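PDB 6KWS: methylglyoxal reductase (NADPH-dependent) from Candida albicans SC5314, which binds NADPH and probably uses it to reduce methylglyoxal, acting as a carbonyl reductase of the NAD(P)-dependent epimerase/dehydratase family. Local coordinates for residues 3-8 with 29-34; 11-16 with 241-246; 64-69 with 108-113; 190-195 with 245-250. The protein carries 1 engineered substitution. All coordinates share one frame; numbering follows the deposited sequence.

Interaction 1: residues 3-8 with 29-34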
loop_
_atom_site.group_PDB
_atom_site.type_symbol
_atom_site.label_atom_id
_atom_site.label_comp_id
_atom_site.label_asym_id
_atom_site.label_seq_id
_atom_site.Cartn_x
_atom_site.Cartn_y
_atom_site.Cartn_z
ATOM N N THR A 3 19.616 1.208 -11.350
ATOM C CA THR A 3 19.556 0.592 -10.029
ATOM C C THR A 3 18.487 1.256 -9.168
ATOM O O THR A 3 18.439 2.487 -9.066
ATOM C CB THR A 3 20.923 0.696 -9.331
ATOM O OG1 THR A 3 21.870 -0.147 -9.997
ATOM C CG2 THR A 3 20.854 0.299 -7.857
ATOM N N VAL A 4 17.675 0.438 -8.493
ATOM C CA VAL A 4 16.543 0.912 -7.705
ATOM C C VAL A 4 16.682 0.412 -6.278
ATOM O O VAL A 4 16.904 -0.783 -6.061
ATOM C CB VAL A 4 15.210 0.440 -8.305
ATOM C CG1 VAL A 4 14.073 0.883 -7.423
ATOM C CG2 VAL A 4 15.048 1.001 -9.711
ATOM N N ILE A 5 16.528 1.316 -5.308
ATOM C CA ILE A 5 16.471 0.947 -3.897
ATOM C C ILE A 5 15.013 0.843 -3.464
ATOM O O ILE A 5 14.215 1.757 -3.706
ATOM C CB ILE A 5 17.217 1.952 -3.010
ATOM C CG1 ILE A 5 18.632 2.181 -3.529
ATOM C CG2 ILE A 5 17.250 1.438 -1.578
ATOM C CD1 ILE A 5 19.437 3.142 -2.663
ATOM N N VAL A 6 14.671 -0.256 -2.800
ATOM C CA VAL A 6 13.324 -0.495 -2.320
ATOM C C VAL A 6 13.420 -0.798 -0.835
ATOM O O VAL A 6 14.056 -1.781 -0.441
ATOM C CB VAL A 6 12.646 -1.655 -3.069
ATOM C CG1 VAL A 6 11.280 -1.939 -2.452
ATOM C CG2 VAL A 6 12.524 -1.352 -4.594
ATOM N N SER A 7 12.797 0.034 -0.012
ATOM C CA SER A 7 12.799 -0.206 1.421
ATOM C C SER A 7 11.640 -1.106 1.813
ATOM O O SER A 7 10.568 -1.064 1.203
ATOM C CB SER A 7 12.701 1.104 2.197
ATOM O OG SER A 7 11.467 1.733 1.912
ATOM N N GLY A 8 11.859 -1.908 2.858
ATOM C CA GLY A 8 10.843 -2.823 3.338
ATOM C C GLY A 8 10.483 -3.863 2.296
ATOM O O GLY A 8 9.299 -4.105 2.030
ATOM N N ILE A 29 18.086 -3.182 -5.077
ATOM C CA ILE A 29 18.656 -3.283 -3.748
ATOM C C ILE A 29 17.506 -3.101 -2.776
ATOM O O ILE A 29 16.965 -1.996 -2.634
ATOM C CB ILE A 29 19.749 -2.240 -3.498
ATOM C CG1 ILE A 29 20.832 -2.336 -4.566
ATOM C CG2 ILE A 29 20.317 -2.406 -2.089
ATOM C CD1 ILE A 29 21.705 -1.106 -4.609
ATOM N N GLY A 30 17.120 -4.167 -2.115
ATOM C CA GLY A 30 16.063 -4.073 -1.144
ATOM C C GLY A 30 16.646 -3.827 0.225
ATOM O O GLY A 30 17.742 -4.267 0.535
ATOM N N THR A 31 15.913 -3.098 1.047
ATOM C CA THR A 31 16.300 -3.002 2.439
ATOM C C THR A 31 15.353 -3.873 3.242
ATOM O O THR A 31 14.152 -3.954 2.946
ATOM C CB THR A 31 16.277 -1.559 2.963
ATOM O OG1 THR A 31 14.927 -1.143 3.215
ATOM C CG2 THR A 31 16.962 -0.601 1.983
ATOM N N VAL A 32 15.916 -4.546 4.237
ATOM C CA VAL A 32 15.188 -5.478 5.078
ATOM C C VAL A 32 15.688 -5.261 6.487
ATOM O O VAL A 32 16.727 -4.635 6.702
ATOM C CB VAL A 32 15.396 -6.942 4.647
ATOM C CG1 VAL A 32 14.718 -7.193 3.320
ATOM C CG2 VAL A 32 16.884 -7.260 4.565
ATOM N N ARG A 33 14.946 -5.798 7.454
ATOM C CA ARG A 33 15.236 -5.521 8.858
ATOM C C ARG A 33 16.213 -6.502 9.488
ATOM O O ARG A 33 16.704 -6.209 10.586
ATOM C CB ARG A 33 13.951 -5.508 9.728
ATOM C CG ARG A 33 12.878 -4.374 9.476
ATOM C CD ARG A 33 12.398 -4.277 8.006
ATOM N NE ARG A 33 12.096 -5.626 7.521
ATOM C CZ ARG A 33 11.846 -6.031 6.280
ATOM N NH1 ARG A 33 11.814 -5.205 5.259
ATOM N NH2 ARG A 33 11.633 -7.315 6.097
ATOM N N SER A 34 16.496 -7.647 8.845
ATOM C CA SER A 34 17.446 -8.622 9.375
ATOM C C SER A 34 18.023 -9.460 8.242
ATOM O O SER A 34 17.525 -9.444 7.115
ATOM C CB SER A 34 16.808 -9.551 10.415
ATOM O OG SER A 34 15.653 -10.170 9.891
#
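I29 and V4 make the first rung between strands 3-7 and 27-32, two parallel neighbours in the large sheet. I29 N donates to V4 O over 2.8 Å, an almost straight bond. V6 then bonds in both directions: V6 N to I29 O at 2.9 Å, and T31 N to V6 O at 2.7 Å. This alternation is that of a parallel pairing with I5 opposite I29 and V6 opposite G30; the strand axes diverge by only 19°. CA-H...O contacts supplement it, with I5 CA 3.2 Å from I29 O.

Together with helix 12-23, whose L21 packs on V4 and V6, the two strands form the first beta-alpha-beta unit of a Rossmann fold. On the sheet face carrying I5 and I29, methyl groups bridge the strands: T3 CG2 lies 3.6 Å from I29 CD1, and I5 CG2 meets T31 CG2 at 4.1 Å.

At the C-terminal ends the chemistry turns polar. T31 places OG1 between its own backbone N and carbonyl carbon (chi1 77°), which carries the hydroxyl across to S7 and G8. There it accepts a bent bond from G8 N (3.2 Å, 146° at the hydrogen). S7 OG bonds to H80 ND1, at the end of the neighbouring strand 75-80, and to the backbone nitrogens of L81 and A82 just after it. G8, at positive phi, starts the glycine-rich turn, and the chain of R33, bent at chi2 and chi3, brings NH1 alongside G8 CA. R33 is an NADPH-binding residue.

Interaction 2: residues 11-16 with 241-246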
loop_
_atom_site.group_PDB
_atom_site.type_symbol
_atom_site.label_atom_id
_atom_site.label_comp_id
_atom_site.label_asym_id
_atom_site.label_seq_id
_atom_site.Cartn_x
_atom_site.Cartn_y
_atom_site.Cartn_z
ATOM N N GLY A 11 7.693 -6.587 2.516
ATOM C CA GLY A 11 6.297 -6.224 2.687
ATOM C C GLY A 11 5.416 -6.733 1.544
ATOM O O GLY A 11 5.877 -7.228 0.511
ATOM N N PHE A 12 4.105 -6.571 1.744
ATOM C CA PHE A 12 3.092 -7.127 0.842
ATOM C C PHE A 12 3.141 -6.475 -0.539
ATOM O O PHE A 12 3.327 -7.149 -1.560
ATOM C CB PHE A 12 1.720 -6.951 1.493
ATOM C CG PHE A 12 0.562 -7.376 0.655
ATOM C CD1 PHE A 12 0.558 -8.603 -0.012
ATOM C CD2 PHE A 12 -0.564 -6.580 0.592
ATOM C CE1 PHE A 12 -0.540 -9.002 -0.758
ATOM C CE2 PHE A 12 -1.671 -6.960 -0.152
ATOM C CZ PHE A 12 -1.666 -8.168 -0.827
ATOM N N ILE A 13 2.952 -5.160 -0.598
ATOM C CA ILE A 13 3.113 -4.470 -1.875
ATOM C C ILE A 13 4.542 -4.627 -2.377
ATOM O O ILE A 13 4.774 -4.815 -3.576
ATOM C CB ILE A 13 2.735 -2.985 -1.739
ATOM C CG1 ILE A 13 1.288 -2.816 -1.246
ATOM C CG2 ILE A 13 2.978 -2.281 -3.023
ATOM C CD1 ILE A 13 0.919 -1.354 -0.955
ATOM N N ALA A 14 5.521 -4.583 -1.466
ATOM C CA ALA A 14 6.914 -4.437 -1.885
ATOM C C ALA A 14 7.394 -5.651 -2.671
ATOM O O ALA A 14 7.985 -5.509 -3.752
ATOM C CB ALA A 14 7.811 -4.187 -0.676
ATOM N N GLN A 15 7.148 -6.855 -2.144
ATOM C CA GLN A 15 7.514 -8.066 -2.868
ATOM C C GLN A 15 7.006 -8.024 -4.303
ATOM O O GLN A 15 7.697 -8.453 -5.234
ATOM C CB GLN A 15 6.971 -9.297 -2.138
ATOM C CG GLN A 15 7.547 -9.481 -0.743
ATOM C CD GLN A 15 7.521 -10.935 -0.272
ATOM O OE1 GLN A 15 7.101 -11.838 -1.002
ATOM N NE2 GLN A 15 7.971 -11.164 0.953
ATOM N N HIS A 16 5.803 -7.494 -4.503
ATOM C CA HIS A 16 5.261 -7.411 -5.849
ATOM C C HIS A 16 6.038 -6.407 -6.691
ATOM O O HIS A 16 6.364 -6.680 -7.857
ATOM C CB HIS A 16 3.786 -7.054 -5.781
ATOM C CG HIS A 16 2.902 -8.225 -5.499
ATOM N ND1 HIS A 16 2.709 -9.245 -6.409
ATOM C CD2 HIS A 16 2.171 -8.554 -4.404
ATOM C CE1 HIS A 16 1.891 -10.145 -5.890
ATOM N NE2 HIS A 16 1.554 -9.753 -4.673
ATOM N N ARG A 241 -1.306 -6.012 -7.078
ATOM C CA ARG A 241 -0.447 -6.060 -8.253
ATOM C C ARG A 241 -0.510 -4.757 -9.048
ATOM O O ARG A 241 0.504 -4.311 -9.600
ATOM C CB ARG A 241 -0.835 -7.263 -9.102
ATOM C CG ARG A 241 -0.421 -8.568 -8.442
ATOM C CD ARG A 241 -1.150 -9.759 -9.014
ATOM N NE ARG A 241 -2.595 -9.659 -8.815
ATOM C CZ ARG A 241 -3.459 -10.624 -9.126
ATOM N NH1 ARG A 241 -3.026 -11.768 -9.637
ATOM N NH2 ARG A 241 -4.756 -10.452 -8.911
ATOM N N ASP A 242 -1.686 -4.120 -9.102
ATOM C CA ASP A 242 -1.787 -2.816 -9.756
ATOM C C ASP A 242 -1.125 -1.717 -8.931
ATOM O O ASP A 242 -0.545 -0.779 -9.487
ATOM C CB ASP A 242 -3.253 -2.499 -10.032
ATOM C CG ASP A 242 -3.888 -3.534 -10.940
ATOM O OD1 ASP A 242 -3.144 -4.028 -11.834
ATOM O OD2 ASP A 242 -5.094 -3.875 -10.757
ATOM N N VAL A 243 -1.185 -1.816 -7.611
ATOM C CA VAL A 243 -0.465 -0.866 -6.781
ATOM C C VAL A 243 1.028 -1.000 -7.029
ATOM O O VAL A 243 1.714 -0.015 -7.339
ATOM C CB VAL A 243 -0.828 -1.078 -5.298
ATOM C CG1 VAL A 243 -0.071 -0.111 -4.408
ATOM C CG2 VAL A 243 -2.334 -0.927 -5.092
ATOM N N ALA A 244 1.547 -2.230 -6.924
ATOM C CA ALA A 244 2.950 -2.495 -7.233
ATOM C C ALA A 244 3.336 -1.927 -8.596
ATOM O O ALA A 244 4.369 -1.263 -8.734
ATOM C CB ALA A 244 3.229 -3.996 -7.192
ATOM N N LYS A 245 2.515 -2.179 -9.620
ATOM C CA LYS A 245 2.873 -1.693 -10.941
ATOM C C LYS A 245 2.882 -0.173 -10.976
ATOM O O LYS A 245 3.725 0.437 -11.645
ATOM C CB LYS A 245 1.918 -2.246 -11.989
ATOM C CG LYS A 245 2.273 -1.809 -13.391
ATOM C CD LYS A 245 1.476 -2.573 -14.422
ATOM C CE LYS A 245 1.682 -1.989 -15.821
ATOM N NZ LYS A 245 1.880 -3.044 -16.858
ATOM N N ALA A 246 1.968 0.458 -10.231
ATOM C CA ALA A 246 1.918 1.916 -10.216
ATOM C C ALA A 246 3.199 2.499 -9.645
ATOM O O ALA A 246 3.707 3.498 -10.158
ATOM C CB ALA A 246 0.701 2.407 -9.433
#
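R241 O is gripped twice, by K245 N at 2.9 Å in the regular helical bond and by the side-chain amide NE2 of Q20, which reaches across from helix 12-23. That helix follows the glycine-rich turn of the Rossmann fold, and it meets helix 240-252 at -64° with 8.5 Å between the axes of the short segments. Between the two segments themselves the contact is nonpolar. H16 and A244 have the nearest backbones, and H16 CB rests on A244 CB at 3.4 Å. The imidazole then extends past the aliphatic part of R241, whose CG lies 3.8 Å from H16 CE1, approaching the ring obliquely. The polar ends lead apart: H16 NE2 bonds to P200 O, while the R241 guanidinium makes salt bridges with D239 and D329, its plane turned 52° from the imidazole. One turn earlier, I13 belongs to the NADPH site, and its side chain also lies close to L81 and V197 of that site. V243 has CG1 anti to its backbone N (chi1 179°), and this branch receives both the CG2 and the CD1 methyls of I13, CD1 at 3.8 Å.

Interaction 3: residues 64-69 with 108-113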
loop_
_atom_site.group_PDB
_atom_site.type_symbol
_atom_site.label_atom_id
_atom_site.label_comp_id
_atom_site.label_asym_id
_atom_site.label_seq_id
_atom_site.Cartn_x
_atom_site.Cartn_y
_atom_site.Cartn_z
ATOM N N ALA A 64 18.973 6.250 9.326
ATOM C CA ALA A 64 18.807 4.824 9.049
ATOM C C ALA A 64 19.300 4.452 7.652
ATOM O O ALA A 64 19.891 3.381 7.457
ATOM C CB ALA A 64 17.342 4.421 9.222
ATOM N N PHE A 65 19.090 5.332 6.671
ATOM C CA PHE A 65 19.372 5.027 5.277
ATOM C C PHE A 65 20.670 5.652 4.751
ATOM O O PHE A 65 20.883 5.657 3.531
ATOM C CB PHE A 65 18.192 5.468 4.400
ATOM C CG PHE A 65 16.973 4.588 4.529
ATOM C CD1 PHE A 65 15.943 4.914 5.409
ATOM C CD2 PHE A 65 16.859 3.429 3.775
ATOM C CE1 PHE A 65 14.825 4.104 5.536
ATOM C CE2 PHE A 65 15.747 2.620 3.895
ATOM C CZ PHE A 65 14.726 2.960 4.781
ATOM N N ASP A 66 21.548 6.168 5.623
ATOM C CA ASP A 66 22.753 6.842 5.132
ATOM C C ASP A 66 23.745 5.842 4.567
ATOM O O ASP A 66 24.202 5.978 3.426
ATOM C CB ASP A 66 23.413 7.645 6.249
ATOM C CG ASP A 66 22.457 8.593 6.898
ATOM O OD1 ASP A 66 21.242 8.328 6.777
ATOM O OD2 ASP A 66 22.899 9.568 7.549
ATOM N N LYS A 67 24.095 4.834 5.365
ATOM C CA LYS A 67 25.125 3.886 4.959
ATOM C C LYS A 67 24.746 3.178 3.661
ATOM O O LYS A 67 25.600 2.984 2.782
ATOM C CB LYS A 67 25.383 2.897 6.104
ATOM C CG LYS A 67 25.955 1.557 5.713
ATOM C CD LYS A 67 26.116 0.656 6.944
ATOM C CE LYS A 67 26.716 -0.709 6.580
ATOM N NZ LYS A 67 26.634 -1.717 7.673
ATOM N N VAL A 68 23.468 2.846 3.484
ATOM C CA VAL A 68 23.069 2.234 2.222
ATOM C C VAL A 68 23.104 3.259 1.085
ATOM O O VAL A 68 23.486 2.932 -0.046
ATOM C CB VAL A 68 21.689 1.569 2.367
ATOM C CG1 VAL A 68 20.700 2.552 2.946
ATOM C CG2 VAL A 68 21.206 1.036 1.026
ATOM N N LEU A 69 22.740 4.515 1.362
ATOM C CA LEU A 69 22.825 5.538 0.320
ATOM C C LEU A 69 24.268 5.822 -0.089
ATOM O O LEU A 69 24.552 6.029 -1.278
ATOM C CB LEU A 69 22.148 6.826 0.777
ATOM C CG LEU A 69 20.654 6.792 0.463
ATOM C CD1 LEU A 69 19.926 7.938 1.152
ATOM C CD2 LEU A 69 20.420 6.781 -1.060
ATOM N N LEU A 108 13.759 11.221 4.004
ATOM C CA LEU A 108 14.041 12.217 2.976
ATOM C C LEU A 108 15.320 12.987 3.282
ATOM O O LEU A 108 16.062 13.364 2.365
ATOM C CB LEU A 108 12.866 13.171 2.845
ATOM C CG LEU A 108 11.612 12.547 2.264
ATOM C CD1 LEU A 108 10.497 13.541 2.434
ATOM C CD2 LEU A 108 11.804 12.168 0.790
ATOM N N GLN A 109 15.596 13.238 4.569
ATOM C CA GLN A 109 16.855 13.889 4.918
ATOM C C GLN A 109 18.056 13.057 4.464
ATOM O O GLN A 109 19.004 13.594 3.876
ATOM C CB GLN A 109 16.917 14.170 6.419
ATOM C CG GLN A 109 18.121 15.020 6.800
ATOM C CD GLN A 109 17.858 16.505 6.603
ATOM O OE1 GLN A 109 16.825 17.021 7.033
ATOM N NE2 GLN A 109 18.775 17.191 5.911
ATOM N N ALA A 110 18.027 11.740 4.696
ATOM C CA ALA A 110 19.130 10.910 4.217
ATOM C C ALA A 110 19.269 11.013 2.703
ATOM O O ALA A 110 20.380 11.149 2.180
ATOM C CB ALA A 110 18.941 9.457 4.646
ATOM N N ILE A 111 18.151 10.976 1.981
ATOM C CA ILE A 111 18.256 11.116 0.538
ATOM C C ILE A 111 18.786 12.497 0.185
ATOM O O ILE A 111 19.539 12.657 -0.784
ATOM C CB ILE A 111 16.895 10.821 -0.119
ATOM C CG1 ILE A 111 16.449 9.405 0.266
ATOM C CG2 ILE A 111 16.966 10.993 -1.645
ATOM C CD1 ILE A 111 14.985 9.122 -0.003
ATOM N N TYR A 112 18.439 13.504 0.982
ATOM C CA TYR A 112 18.923 14.852 0.718
ATOM C C TYR A 112 20.442 14.935 0.862
ATOM O O TYR A 112 21.135 15.410 -0.045
ATOM C CB TYR A 112 18.234 15.828 1.658
ATOM C CG TYR A 112 18.423 17.271 1.285
ATOM C CD1 TYR A 112 18.975 18.173 2.193
ATOM C CD2 TYR A 112 18.039 17.739 0.038
ATOM C CE1 TYR A 112 19.140 19.496 1.869
ATOM C CE2 TYR A 112 18.199 19.068 -0.299
ATOM C CZ TYR A 112 18.752 19.941 0.624
ATOM O OH TYR A 112 18.920 21.267 0.307
ATOM N N ASN A 113 20.981 14.459 1.989
ATOM C CA ASN A 113 22.421 14.551 2.216
ATOM C C ASN A 113 23.192 13.626 1.276
ATOM O O ASN A 113 24.075 14.072 0.532
ATOM C CB ASN A 113 22.748 14.232 3.679
ATOM C CG ASN A 113 22.015 15.143 4.656
ATOM O OD1 ASN A 113 21.631 16.252 4.313
ATOM N ND2 ASN A 113 21.808 14.664 5.878
#
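A110 presents its CB to three residues of the 64-69 segment, and each reaches it with a different part of its side chain. F65, at the N-cap position of helix 66-71, touches only with the root of its side chain: F65 CB lies 4.1 Å from A110 CB. Its CG stands anti to the carbonyl carbon (chi1 -73°), and the ring leads away from residues 108-113, while the side chain also touches V107 just before them on the same helix; the ring meets F78 edge-to-face and packs on V59, an NADPH-binding residue.

D66 behaves in the reverse way. Its CB points past the partner helix, but the carboxylate swings back, bringing OD1 within 3.3 Å of the A110 methyl; this is a van der Waals neighbour and not a polar partner. L69, one turn after F65, aims its side chain directly at the other backbone. With the chain extended at chi2 (169°), the CD1 branch sits over the peptide joining A110 and I111, 3.4 Å from A110 O and 3.6 Å from I111 N. The same methyl meets I111 CG1 at 3.9 Å, so a single branch spans two successive residues. L69 also packs on I5 of the sheet and on F114.

Helix 66-71 leads into strand 75-80 and helix 92-114 connects that strand to 120-124, so the contact joins two successive crossover helices lying side by side on the sheet, as in the three-layer alpha/beta/alpha sandwich of Rossmann domains.

Interaction 4: residues 190-195 with 245-250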
loop_
_atom_site.group_PDB
_atom_site.type_symbol
_atom_site.label_atom_id
_atom_site.label_comp_id
_atom_site.label_asym_id
_atom_site.label_seq_id
_atom_site.Cartn_x
_atom_site.Cartn_y
_atom_site.Cartn_z
ATOM N N SER A 190 6.991 11.346 -6.022
ATOM C CA SER A 190 5.637 10.927 -6.332
ATOM C C SER A 190 5.057 10.136 -5.169
ATOM O O SER A 190 5.771 9.622 -4.298
ATOM C CB SER A 190 5.583 10.082 -7.607
ATOM O OG SER A 190 5.973 10.850 -8.717
ATOM N N THR A 191 3.745 10.011 -5.194
ATOM C CA THR A 191 3.023 9.436 -4.080
ATOM C C THR A 191 1.998 8.462 -4.646
ATOM O O THR A 191 1.334 8.772 -5.641
ATOM C CB THR A 191 2.394 10.577 -3.269
ATOM O OG1 THR A 191 3.243 10.903 -2.163
ATOM C CG2 THR A 191 1.100 10.221 -2.763
ATOM N N ILE A 192 1.916 7.271 -4.055
ATOM C CA ILE A 192 0.943 6.244 -4.419
ATOM C C ILE A 192 -0.044 6.107 -3.264
ATOM O O ILE A 192 0.338 5.664 -2.175
ATOM C CB ILE A 192 1.641 4.908 -4.701
ATOM C CG1 ILE A 192 2.751 5.101 -5.734
ATOM C CG2 ILE A 192 0.645 3.867 -5.183
ATOM C CD1 ILE A 192 2.215 5.341 -7.138
ATOM N N ASN A 193 -1.313 6.476 -3.472
ATOM C CA ASN A 193 -2.322 6.428 -2.405
ATOM C C ASN A 193 -3.368 5.368 -2.693
ATOM O O ASN A 193 -4.430 5.682 -3.255
ATOM C CB ASN A 193 -3.016 7.773 -2.221
ATOM C CG ASN A 193 -2.058 8.893 -2.120
ATOM O OD1 ASN A 193 -1.781 9.399 -1.037
ATOM N ND2 ASN A 193 -1.546 9.311 -3.262
ATOM N N PRO A 194 -3.145 4.121 -2.293
ATOM C CA PRO A 194 -4.144 3.081 -2.528
ATOM C C PRO A 194 -5.231 3.080 -1.465
ATOM O O PRO A 194 -5.015 3.471 -0.313
ATOM C CB PRO A 194 -3.310 1.800 -2.461
ATOM C CG PRO A 194 -2.235 2.136 -1.503
ATOM C CD PRO A 194 -1.943 3.591 -1.623
ATOM N N SER A 195 -6.422 2.632 -1.868
ATOM C CA SER A 195 -7.461 2.314 -0.888
ATOM C C SER A 195 -7.126 0.987 -0.216
ATOM O O SER A 195 -5.940 0.649 -0.100
ATOM C CB SER A 195 -8.847 2.267 -1.532
ATOM O OG SER A 195 -8.753 2.096 -2.927
ATOM N N LYS A 245 2.515 -2.179 -9.620
ATOM C CA LYS A 245 2.873 -1.693 -10.941
ATOM C C LYS A 245 2.882 -0.173 -10.976
ATOM O O LYS A 245 3.725 0.437 -11.645
ATOM C CB LYS A 245 1.918 -2.246 -11.989
ATOM C CG LYS A 245 2.273 -1.809 -13.391
ATOM C CD LYS A 245 1.476 -2.573 -14.422
ATOM C CE LYS A 245 1.682 -1.989 -15.821
ATOM N NZ LYS A 245 1.880 -3.044 -16.858
ATOM N N ALA A 246 1.968 0.458 -10.231
ATOM C CA ALA A 246 1.918 1.916 -10.216
ATOM C C ALA A 246 3.199 2.499 -9.645
ATOM O O ALA A 246 3.707 3.498 -10.158
ATOM C CB ALA A 246 0.701 2.407 -9.433
ATOM N N HIS A 247 3.753 1.880 -8.600
ATOM C CA HIS A 247 5.051 2.327 -8.105
ATOM C C HIS A 247 6.081 2.390 -9.219
ATOM O O HIS A 247 6.934 3.287 -9.231
ATOM C CB HIS A 247 5.556 1.412 -6.996
ATOM C CG HIS A 247 4.912 1.682 -5.677
ATOM N ND1 HIS A 247 3.606 1.325 -5.398
ATOM C CD2 HIS A 247 5.377 2.309 -4.574
ATOM C CE1 HIS A 247 3.304 1.714 -4.173
ATOM N NE2 HIS A 247 4.362 2.308 -3.649
ATOM N N ILE A 248 6.024 1.451 -10.165
ATOM C CA ILE A 248 7.038 1.456 -11.205
ATOM C C ILE A 248 6.704 2.475 -12.278
ATOM O O ILE A 248 7.579 3.228 -12.719
ATOM C CB ILE A 248 7.222 0.048 -11.777
ATOM C CG1 ILE A 248 7.946 -0.809 -10.741
ATOM C CG2 ILE A 248 7.977 0.106 -13.104
ATOM C CD1 ILE A 248 7.642 -2.290 -10.857
ATOM N N ILE A 249 5.442 2.546 -12.704
ATOM C CA ILE A 249 5.093 3.579 -13.673
ATOM C C ILE A 249 5.374 4.958 -13.088
ATOM O O ILE A 249 5.673 5.901 -13.826
ATOM C CB ILE A 249 3.620 3.445 -14.133
ATOM C CG1 ILE A 249 3.307 2.025 -14.627
ATOM C CG2 ILE A 249 3.299 4.457 -15.222
ATOM C CD1 ILE A 249 4.069 1.632 -15.858
ATOM N N ALA A 250 5.363 5.075 -11.758
ATOM C CA ALA A 250 5.465 6.384 -11.126
ATOM C C ALA A 250 6.822 7.039 -11.350
ATOM O O ALA A 250 6.907 8.275 -11.354
ATOM C CB ALA A 250 5.184 6.275 -9.629
#
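The contact of I192 with H247 and its helical neighbours is buried packing of a helix on a sheet: strand 188-194, inside the large sheet, lies beneath helix 240-252. The two run nearly antiparallel, at 161°, and their axes are 9.0 Å apart, a spacing filled by side chains from both sides.

I192 does most of the work. Its CG1 stands over the centre of the H247 imidazole, 3.7 Å from the ring centroid and 7° off the normal, a well-aligned CH-pi contact. The CG2 branch stays on the same face, out past the rim at CE1, with I192 CG2 3.6 Å from H247 CE1. Bent at chi2 (-72°), the side chain sends CD1 along the helix, where it meets A246 CB and, one turn further, A250 CB, each at 4.0 Å. Beyond them the S190 methylene approaches A250, CB to CB 4.3 Å, while S190 OG turns to a hydrogen bond with A256 O. Around this core, V122 of the adjoining strand packs against I192, H247 and A250, and L263 of the strand on the other side of 188-194 packs against I192 and A246.

The imidazole is held at both nitrogens, ND1 by V243 O one turn back and NE2 by T124 OG1 of strand 120-124. With its polar edge satisfied in this way and its rotation fixed, H247 can offer a flat face to a hydrocarbon partner, and the strand-to-helix contact itself rests on dispersion and CH-pi attraction.

Overall arrangement
All four contacts are buried, but their chemistry follows their place. Interaction 1 lies within the sheet and is carried by backbone hydrogen bonds; the others are layers packed on or beside it, held by side chains. Interactions 2 and 4 share helix 240-252 and touch, V243 meeting both I192 and P194; their centres are about 9 Å apart. One sets the helix against helix 12-23, the other against the sheet. Interaction 3, about 22 Å from the chain centre, is the most peripheral, yet F65 packs on S7 and T31 of interaction 1, and L69 on I5. Interactions 1 and 2 hold NADPH-binding residues themselves, while interactions 3 and 4 only adjoin them.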